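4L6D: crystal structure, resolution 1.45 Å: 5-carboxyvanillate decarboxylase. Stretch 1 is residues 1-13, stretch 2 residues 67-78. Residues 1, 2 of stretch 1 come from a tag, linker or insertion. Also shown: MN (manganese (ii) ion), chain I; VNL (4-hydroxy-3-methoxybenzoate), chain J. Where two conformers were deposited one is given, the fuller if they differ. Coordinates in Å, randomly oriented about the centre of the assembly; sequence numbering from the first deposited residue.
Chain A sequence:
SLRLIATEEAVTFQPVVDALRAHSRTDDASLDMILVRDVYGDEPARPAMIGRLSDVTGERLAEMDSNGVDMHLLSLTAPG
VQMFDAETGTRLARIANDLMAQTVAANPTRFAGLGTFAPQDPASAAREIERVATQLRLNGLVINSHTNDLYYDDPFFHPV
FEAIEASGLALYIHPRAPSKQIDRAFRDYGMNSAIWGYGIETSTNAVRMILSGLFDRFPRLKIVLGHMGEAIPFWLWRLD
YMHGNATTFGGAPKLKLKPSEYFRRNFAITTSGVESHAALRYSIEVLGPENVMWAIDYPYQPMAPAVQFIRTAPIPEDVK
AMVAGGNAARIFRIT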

ATOM      1  N   SER A   1      10.865  20.608 -27.454  1.00 40.42           N
ATOM      2  CA  SER A   1       9.929  21.682 -27.147  1.00 37.61           C
ATOM      3  C   SER A   1       8.971  21.318 -26.013  1.00 30.34           C
ATOM      4  O   SER A   1       8.301  22.192 -25.467  1.00 36.34           O
ATOM      5  CB  SER A   1       9.138  22.087 -28.391  1.00 42.25           C
ATOM      6  OG  SER A   1       8.175  23.077 -28.069  1.00 48.64           O
ATOM      7  N   LEU A   2       8.896  20.033 -25.674  1.00 22.17           N
ATOM      8  CA  LEU A   2       8.155  19.613 -24.489  1.00 13.26           C
ATOM      9  C   LEU A   2       8.841  20.211 -23.261  1.00 13.42           C
ATOM     10  O   LEU A   2      10.021  19.946 -23.021  1.00 14.26           O
ATOM     11  CB  LEU A   2       8.130  18.087 -24.373  1.00 15.97           C
ATOM     12  CG  LEU A   2       7.388  17.454 -23.192  1.00 14.77           C
ATOM     13  CD1 LEU A   2       5.881  17.640 -23.332  1.00 13.76           C
ATOM     14  CD2 LEU A   2       7.744  15.963 -23.064  1.00 15.55           C
ATOM     15  N   ARG A   3       8.115  21.019 -22.493  1.00 10.00           N
ATOM     16  CA  ARG A   3       8.682  21.594 -21.275  1.00  6.24           C
ATOM     17  C   ARG A   3       8.613  20.596 -20.130  1.00  7.16           C
ATOM     18  O   ARG A   3       7.531  20.203 -19.680  1.00  7.52           O
ATOM     19  CB  ARG A   3       7.985  22.899 -20.884  1.00  8.07           C
ATOM     20  CG  ARG A   3       8.681  23.613 -19.723  1.00 10.10           C
ATOM     21  CD  ARG A   3       7.909  24.844 -19.266  1.00 12.34           C
ATOM     22  NE  ARG A   3       8.746  25.745 -18.474  1.00 14.20           N
ATOM     23  CZ  ARG A   3       8.288  26.822 -17.842  1.00 15.43           C
ATOM     24  NH1 ARG A   3       6.996  27.121 -17.890  1.00 13.87           N
ATOM     25  NH2 ARG A   3       9.124  27.599 -17.158  1.00 14.37           N
ATOM     26  N   LEU A   4       9.785  20.159 -19.687  1.00  6.16           N
ATOM     27  CA  LEU A   4       9.892  19.180 -18.630  1.00  5.83           C
ATOM     28  C   LEU A   4      10.288  19.845 -17.318  1.00  5.12           C
ATOM     29  O   LEU A   4      11.364  20.430 -17.215  1.00  6.28           O
ATOM     30  CB  LEU A   4      10.935  18.137 -19.019  1.00  6.19           C
ATOM     31  CG  LEU A   4      10.458  17.145 -20.073  1.00  9.63           C
ATOM     32  CD1 LEU A   4      11.641  16.515 -20.806  1.00 11.38           C
ATOM     33  CD2 LEU A   4       9.628  16.082 -19.415  1.00 11.19           C
ATOM     34  N   ILE A   5       9.393  19.774 -16.339  1.00  4.88           N
ATOM     35  CA  ILE A   5       9.649  20.289 -15.003  1.00  6.28           C
ATOM     36  C   ILE A   5       9.599  19.115 -14.036  1.00  6.46           C
ATOM     37  O   ILE A   5       8.527  18.598 -13.738  1.00  6.15           O
ATOM     38  CB  ILE A   5       8.603  21.367 -14.611  1.00  6.14           C
ATOM     39  CG1 ILE A   5       8.652  22.555 -15.583  1.00  6.53           C
ATOM     40  CG2 ILE A   5       8.816  21.818 -13.163  1.00  6.06           C
ATOM     41  CD1 ILE A   5       7.505  23.547 -15.377  1.00  6.14           C
ATOM     42  N   ALA A   6      10.764  18.675 -13.567  1.00  5.23           N
ATOM     43  CA  ALA A   6      10.848  17.529 -12.661  1.00  4.36           C
ATOM     44  C   ALA A   6      10.499  17.961 -11.234  1.00  5.36           C
ATOM     45  O   ALA A   6      11.078  18.917 -10.731  1.00  6.44           O
ATOM     46  CB  ALA A   6      12.248  16.924 -12.715  1.00  4.47           C
ATOM     47  N   THR A   7       9.560  17.281 -10.588  1.00  6.29           N
ATOM     48  CA  THR A   7       9.000  17.814  -9.342  1.00  5.05           C
ATOM     49  C   THR A   7       9.432  17.203  -8.007  1.00  6.31           C
ATOM     50  O   THR A   7       8.943  17.653  -6.965  1.00  6.43           O
ATOM     51  CB  THR A   7       7.458  17.815  -9.373  1.00  4.27           C
ATOM     52  OG1 THR A   7       6.978  16.490  -9.665  1.00  5.89           O
ATOM     53  CG2 THR A   7       6.949  18.785 -10.433  1.00  5.40           C
ATOM     54  N   GLU A   8      10.328  16.214  -8.007  1.00  4.69           N
ATOM     55  CA  GLU A   8      10.758  15.614  -6.736  1.00  3.93           C
ATOM     56  C   GLU A   8      12.273  15.496  -6.681  1.00  5.09           C
ATOM     57  O   GLU A   8      12.825  14.406  -6.506  1.00  5.43           O
ATOM     58  CB  GLU A   8      10.124  14.236  -6.497  1.00  3.79           C
ATOM     59  CG  GLU A   8      10.125  13.858  -4.992  1.00  4.98           C
ATOM     60  CD  GLU A   8       9.691  12.423  -4.732  1.00  4.88           C
ATOM     61  OE1 GLU A   8       8.514  12.089  -5.007  1.00  5.09           O
ATOM     62  OE2 GLU A   8      10.525  11.623  -4.253  1.00  6.31           O
ATOM     63  N   GLU A   9      12.945  16.634  -6.813  1.00  4.26           N
ATOM     64  CA  GLU A   9      14.369  16.622  -7.074  1.00  4.46           C
ATOM     65  C   GLU A   9      15.096  17.088  -5.834  1.00  5.33           C
ATOM     66  O   GLU A   9      15.023  18.248  -5.453  1.00  6.36           O
ATOM     67  CB  GLU A   9      14.681  17.467  -8.317  1.00  5.77           C
ATOM     68  CG  GLU A   9      13.701  17.160  -9.472  1.00  5.90           C
ATOM     69  CD  GLU A   9      13.502  15.662  -9.671  1.00  4.86           C
ATOM     70  OE1 GLU A   9      12.331  15.206  -9.791  1.00  4.81           O
ATOM     71  OE2 GLU A   9      14.525  14.939  -9.683  1.00  5.65           O
ATOM     72  N   ALA A  10      15.776  16.143  -5.198  1.00  5.14           N
ATOM     73  CA  ALA A  10      16.381  16.353  -3.891  1.00  4.81           C
ATOM     74  C   ALA A  10      17.659  17.175  -3.955  1.00  5.10           C
ATOM     75  O   ALA A  10      18.438  17.075  -4.907  1.00  7.12           O
ATOM     76  CB  ALA A  10      16.670  15.001  -3.246  1.00  5.34           C
ATOM     77  N   VAL A  11      17.876  17.960  -2.901  1.00  6.04           N
ATOM     78  CA  VAL A  11      19.075  18.768  -2.747  1.00  6.80           C
ATOM     79  C   VAL A  11      19.419  18.788  -1.254  1.00  6.02           C
ATOM     80  O   VAL A  11      18.582  18.457  -0.424  1.00  6.28           O
ATOM     81  CB  VAL A  11      18.842  20.210  -3.283  1.00  6.70           C
ATOM     82  CG1 VAL A  11      17.833  20.979  -2.403  1.00  7.98           C
ATOM     83  CG2 VAL A  11      20.139  20.978  -3.425  1.00  9.21           C
ATOM     84  N   THR A  12      20.647  19.154  -0.910  1.00  6.06           N
ATOM     85  CA  THR A  12      20.948  19.440   0.487  1.00  6.27           C
ATOM     86  C   THR A  12      21.855  20.656   0.578  1.00  8.04           C
ATOM     87  O   THR A  12      22.320  21.168  -0.444  1.00  7.87           O
ATOM     88  CB  THR A  12      21.554  18.242   1.226  1.00  8.98           C
ATOM     89  OG1 THR A  12      21.588  18.526   2.634  1.00  8.71           O
ATOM     90  CG2 THR A  12      22.971  17.940   0.722  1.00  8.29           C
ATOM     91  N   PHE A  13      22.089  21.109   1.801  1.00  6.85           N
ATOM     92  CA  PHE A  13      22.901  22.292   2.060  1.00  7.22           C
ATOM     93  C   PHE A  13      23.826  21.984   3.221  1.00  7.56           C
ATOM     94  O   PHE A  13      23.473  21.195   4.099  1.00  8.53           O
ATOM     95  CB  PHE A  13      22.004  23.490   2.398  1.00  7.20           C
ATOM     96  CG  PHE A  13      20.954  23.767   1.360  1.00  6.89           C
ATOM     97  CD1 PHE A  13      21.294  24.382   0.163  1.00  6.96           C
ATOM     98  CD2 PHE A  13      19.633  23.419   1.589  1.00  9.45           C
ATOM     99  CE1 PHE A  13      20.323  24.628  -0.804  1.00 10.35           C
ATOM    100  CE2 PHE A  13      18.654  23.670   0.632  1.00  8.19           C
ATOM    101  CZ  PHE A  13      19.006  24.278  -0.565  1.00  8.26           C
ATOM    102  N   ASN A  67      19.720  15.935 -21.400  1.00  6.95           N
ATOM    103  CA  ASN A  67      18.430  15.252 -21.537  1.00  6.66           C
ATOM    104  C   ASN A  67      17.257  16.166 -21.871  1.00  7.25           C
ATOM    105  O   ASN A  67      16.117  15.710 -21.980  1.00  8.09           O
ATOM    106  CB  ASN A  67      18.116  14.456 -20.273  1.00  8.40           C
ATOM    107  CG  ASN A  67      19.042  13.284 -20.095  1.00  8.44           C
ATOM    108  OD1 ASN A  67      18.867  12.244 -20.736  1.00  7.85           O
ATOM    109  ND2 ASN A  67      20.043  13.440 -19.227  1.00  7.11           N
ATOM    110  N   GLY A  68      17.537  17.456 -22.028  1.00  6.75           N
ATOM    111  CA  GLY A  68      16.493  18.410 -22.376  1.00  7.61           C
ATOM    112  C   GLY A  68      15.487  18.652 -21.264  1.00  6.35           C
ATOM    113  O   GLY A  68      14.306  18.875 -21.520  1.00 10.04           O
ATOM    114  N   VAL A  69      15.951  18.611 -20.022  1.00  6.91           N
ATOM    115  CA  VAL A  69      15.093  18.900 -18.880  1.00  7.11           C
ATOM    116  C   VAL A  69      15.150  20.383 -18.583  1.00  9.23           C
ATOM    117  O   VAL A  69      16.208  20.910 -18.264  1.00  8.03           O
ATOM    118  CB  VAL A  69      15.540  18.144 -17.627  1.00  7.32           C
ATOM    119  CG1 VAL A  69      14.624  18.472 -16.456  1.00  7.29           C
ATOM    120  CG2 VAL A  69      15.564  16.635 -17.888  1.00 10.47           C
ATOM    121  N   ASP A  70      14.008  21.051 -18.682  0.51  7.38           N
ATOM    122  CA  ASP A  70      13.946  22.491 -18.475  0.51  7.45           C
ATOM    123  C   ASP A  70      14.220  22.884 -17.025  0.51  7.21           C
ATOM    124  O   ASP A  70      14.989  23.805 -16.765  0.51  6.40           O
ATOM    125  CB  ASP A  70      12.579  23.028 -18.916  0.51  7.04           C
ATOM    126  CG  ASP A  70      12.261  22.700 -20.366  0.51  9.91           C
ATOM    127  OD1 ASP A  70      12.141  21.499 -20.714  0.51  9.69           O
ATOM    128  OD2 ASP A  70      12.107  23.654 -21.158  0.51 17.96           O
ATOM    129  N   MET A  71      13.579  22.199 -16.084  1.00  5.65           N
ATOM    130  CA  MET A  71      13.681  22.576 -14.670  1.00  6.08           C
ATOM    131  C   MET A  71      13.689  21.419 -13.686  1.00  5.26           C
ATOM    132  O   MET A  71      13.113  20.355 -13.933  1.00  5.36           O
ATOM    133  CB  MET A  71      12.505  23.489 -14.273  1.00  6.12           C
ATOM    134  CG  MET A  71      12.383  24.771 -15.073  1.00  7.10           C
ATOM    135  SD  MET A  71      11.076  25.858 -14.458  1.00  8.08           S
ATOM    136  CE  MET A  71      11.940  26.613 -13.069  1.00 10.46           C
ATOM    137  N   HIS A  72      14.340  21.659 -12.554  1.00  6.37           N
ATOM    138  CA  HIS A  72      14.109  20.880 -11.342  1.00  5.19           C
ATOM    139  C   HIS A  72      13.395  21.743 -10.328  1.00  5.18           C
ATOM    140  O   HIS A  72      13.803  22.891 -10.076  1.00  5.51           O
ATOM    141  CB  HIS A  72      15.415  20.453 -10.688  1.00  5.48           C
ATOM    142  CG  HIS A  72      16.043  19.240 -11.291  1.00  6.34           C
ATOM    143  ND1 HIS A  72      17.028  18.529 -10.641  1.00  7.67           N
ATOM    144  CD2 HIS A  72      15.851  18.627 -12.483  1.00  5.14           C
ATOM    145  CE1 HIS A  72      17.402  17.512 -11.398  1.00  8.63           C
ATOM    146  NE2 HIS A  72      16.719  17.561 -12.528  1.00  6.45           N
ATOM    147  N   LEU A  73      12.337  21.186  -9.748  1.00  6.16           N
ATOM    148  CA  LEU A  73      11.747  21.716  -8.516  1.00  4.69           C
ATOM    149  C   LEU A  73      12.473  21.056  -7.353  1.00  5.59           C
ATOM    150  O   LEU A  73      12.296  19.860  -7.089  1.00  5.18           O
ATOM    151  CB  LEU A  73      10.244  21.415  -8.474  1.00  6.21           C
ATOM    152  CG  LEU A  73       9.498  21.808  -7.201  1.00  5.75           C
ATOM    153  CD1 LEU A  73       9.432  23.336  -7.030  1.00  5.46           C
ATOM    154  CD2 LEU A  73       8.094  21.187  -7.215  1.00  5.28           C
ATOM    155  N   LEU A  74      13.324  21.834  -6.696  1.00  4.86           N
ATOM    156  CA  LEU A  74      14.211  21.315  -5.655  1.00  5.25           C
ATOM    157  C   LEU A  74      13.505  21.233  -4.308  1.00  5.64           C
ATOM    158  O   LEU A  74      12.662  22.069  -3.989  1.00  6.22           O
ATOM    159  CB  LEU A  74      15.439  22.216  -5.516  1.00  5.22           C
ATOM    160  CG  LEU A  74      16.266  22.455  -6.779  1.00  5.40           C
ATOM    161  CD1 LEU A  74      17.304  23.554  -6.547  1.00  8.79           C
ATOM    162  CD2 LEU A  74      16.962  21.173  -7.221  1.00  7.37           C
ATOM    163  N   SER A  75      13.889  20.237  -3.510  1.00  5.40           N
ATOM    164  CA  SER A  75      13.386  20.081  -2.146  1.00  4.74           C
ATOM    165  C   SER A  75      14.519  19.579  -1.271  1.00  6.87           C
ATOM    166  O   SER A  75      15.290  18.710  -1.693  1.00  5.90           O
ATOM    167  CB  SER A  75      12.216  19.082  -2.117  1.00  5.64           C
ATOM    168  OG  SER A  75      12.480  17.944  -2.937  1.00  6.86           O
ATOM    169  N   LEU A  76      14.621  20.095  -0.051  1.00  5.39           N
ATOM    170  CA  LEU A  76      15.579  19.531   0.888  1.00  6.85           C
ATOM    171  C   LEU A  76      15.261  18.051   1.111  1.00  5.07           C
ATOM    172  O   LEU A  76      14.136  17.682   1.442  1.00  5.77           O
ATOM    173  CB  LEU A  76      15.558  20.297   2.210  1.00  6.21           C
ATOM    174  CG  LEU A  76      16.444  19.671   3.295  1.00  5.66           C
ATOM    175  CD1 LEU A  76      17.916  19.790   2.921  1.00  7.91           C
ATOM    176  CD2 LEU A  76      16.192  20.328   4.661  1.00  5.87           C
ATOM    177  N   THR A  77      16.277  17.215   0.926  1.00  6.04           N
ATOM    178  CA  THR A  77      16.107  15.768   0.890  1.00  6.02           C
ATOM    179  C   THR A  77      15.630  15.233   2.234  1.00  5.23           C
ATOM    180  O   THR A  77      15.951  15.794   3.281  1.00  7.17           O
ATOM    181  CB  THR A  77      17.435  15.098   0.472  1.00  6.89           C
ATOM    182  OG1 THR A  77      17.214  13.706   0.233  1.00  7.09           O
ATOM    183  CG2 THR A  77      18.519  15.287   1.533  1.00  7.46           C
ATOM    184  N   ALA A  78      14.837  14.164   2.197  1.00  5.98           N
ATOM    185  CA  ALA A  78      14.429  13.497   3.422  1.00  5.19           C
ATOM    186  C   ALA A  78      15.685  13.066   4.188  1.00  6.46           C
ATOM    187  O   ALA A  78      16.693  12.694   3.582  1.00  7.66           O
ATOM    188  CB  ALA A  78      13.568  12.283   3.086  1.00  7.58           C
TER
HETATM  189 MN    MN I 401      12.524  11.555  -3.379  1.00  5.68          MN
HETATM  190  C1  VNL J 402      16.188   7.266  -1.696  1.00  9.41           C
HETATM  191  CO1 VNL J 402      15.374   7.388  -2.830  1.00  9.82           C
HETATM  192  CO2 VNL J 402      16.201   8.259  -0.697  1.00 10.71           C
HETATM  193  CM1 VNL J 402      14.553   8.519  -2.994  1.00 12.26           C
HETATM  194  CM2 VNL J 402      15.386   9.381  -0.832  1.00 10.80           C
HETATM  195  OM  VNL J 402      15.330  10.397   0.086  1.00 11.71           O
HETATM  196  CZ  VNL J 402      14.540   9.519  -2.022  1.00 10.37           C
HETATM  197  CC  VNL J 402      17.089   6.067  -1.562  1.00 11.63           C
HETATM  198  CV  VNL J 402      16.121  10.332   1.288  1.00  8.34           C
HETATM  199  O1  VNL J 402      17.323   5.326  -2.555  1.00 12.91           O
HETATM  200  O2  VNL J 402      17.650   5.864  -0.459  1.00 11.49           O
HETATM  201  O3  VNL J 402      14.038  10.770  -2.248  1.00 11.87           O
HETATM  202  O   HOH W   1      10.920  18.650  -5.105  1.00  6.32           O
HETATM  203  O   HOH W   2      13.389  13.525  -3.807  1.00  6.18           O

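The two stretches run side by side as parallel strands, and backbone hydrogen bonds supply most of the evidence. Donors alternate between the chains, as parallel pairing requires. In the first segment Met71 N donates to Leu4 O (3.1 Å), Ala6 N to Met71 O (2.9 Å) and Leu73 N to Ala6 O (2.8 Å, N-H...O angle 173°), so Ile5 pairs with Met71 and Ala6 with His72. In the second, Ser75 N reaches Glu9 O and Val11 N reaches Ser75 O, both at 3.0 Å, and Thr77 N closes the ladder on Val11 O at 2.9 Å. Here Glu9 lies beside Leu74 and Ala10 beside Ser75, a shift of one residue that marks a beta bulge.

At the bulge the chain turns a corner at Thr7, and the direct bond from Glu9 N to Leu73 O is weak (3.3 Å, 152°). Water 1 occupies this site: it donates to Leu73 O at 2.7 Å and to Thr7 O at 2.9 Å, and accepts from Ser75 OG at 2.8 Å, so that its two donated bonds bridge two carbonyl acceptors, one from each stretch. Beyond the bulge, CA-H...O contacts supplement the N-H bonds, the shortest from Leu74 CA to Glu9 O (3.2 Å, angle at H 151°).

One side chain extends the backbone pattern. The CA-to-CB bond of Asp70 points toward the first stretch, and its carboxylate accepts from the main chain: Leu4 N to Asp70 OD1 is 2.9 Å and nearly linear at 170°.

Among the remaining side chains, contacts are chiefly van der Waals. Ile5 and Met71 share a face of the sheet, with Ile5 CG1 4.2 Å from Met71 CB. On the other face, the aliphatic part of Glu9 covers the His72 imidazole: Glu9 CG sits 3.8 Å from the ring centroid and 19° off the normal, a CH-pi contact. Glu9 OE1 meanwhile accepts from Glu8 N at 2.9 Å, within the same stretch. Farther along, Val11 CG1 meets Leu74 CB at 4.1 Å, and Phe13 CD2 approaches Leu76 CD1 at 4.2 Å, bringing apolar surfaces together.

The paired strands also lead to the bound groups. The Glu8 CA-to-CB bond points away from the second stretch, and Glu8 OE2 coordinates manganese at 2.2 Å; VNL O3 binds the same ion at 2.0 Å. From the second stretch, Ala78 O comes within 3.3 Å of VNL CV and Thr77 OG1 within 3.7 Å of that methoxy carbon, so both stretches border the ligand site.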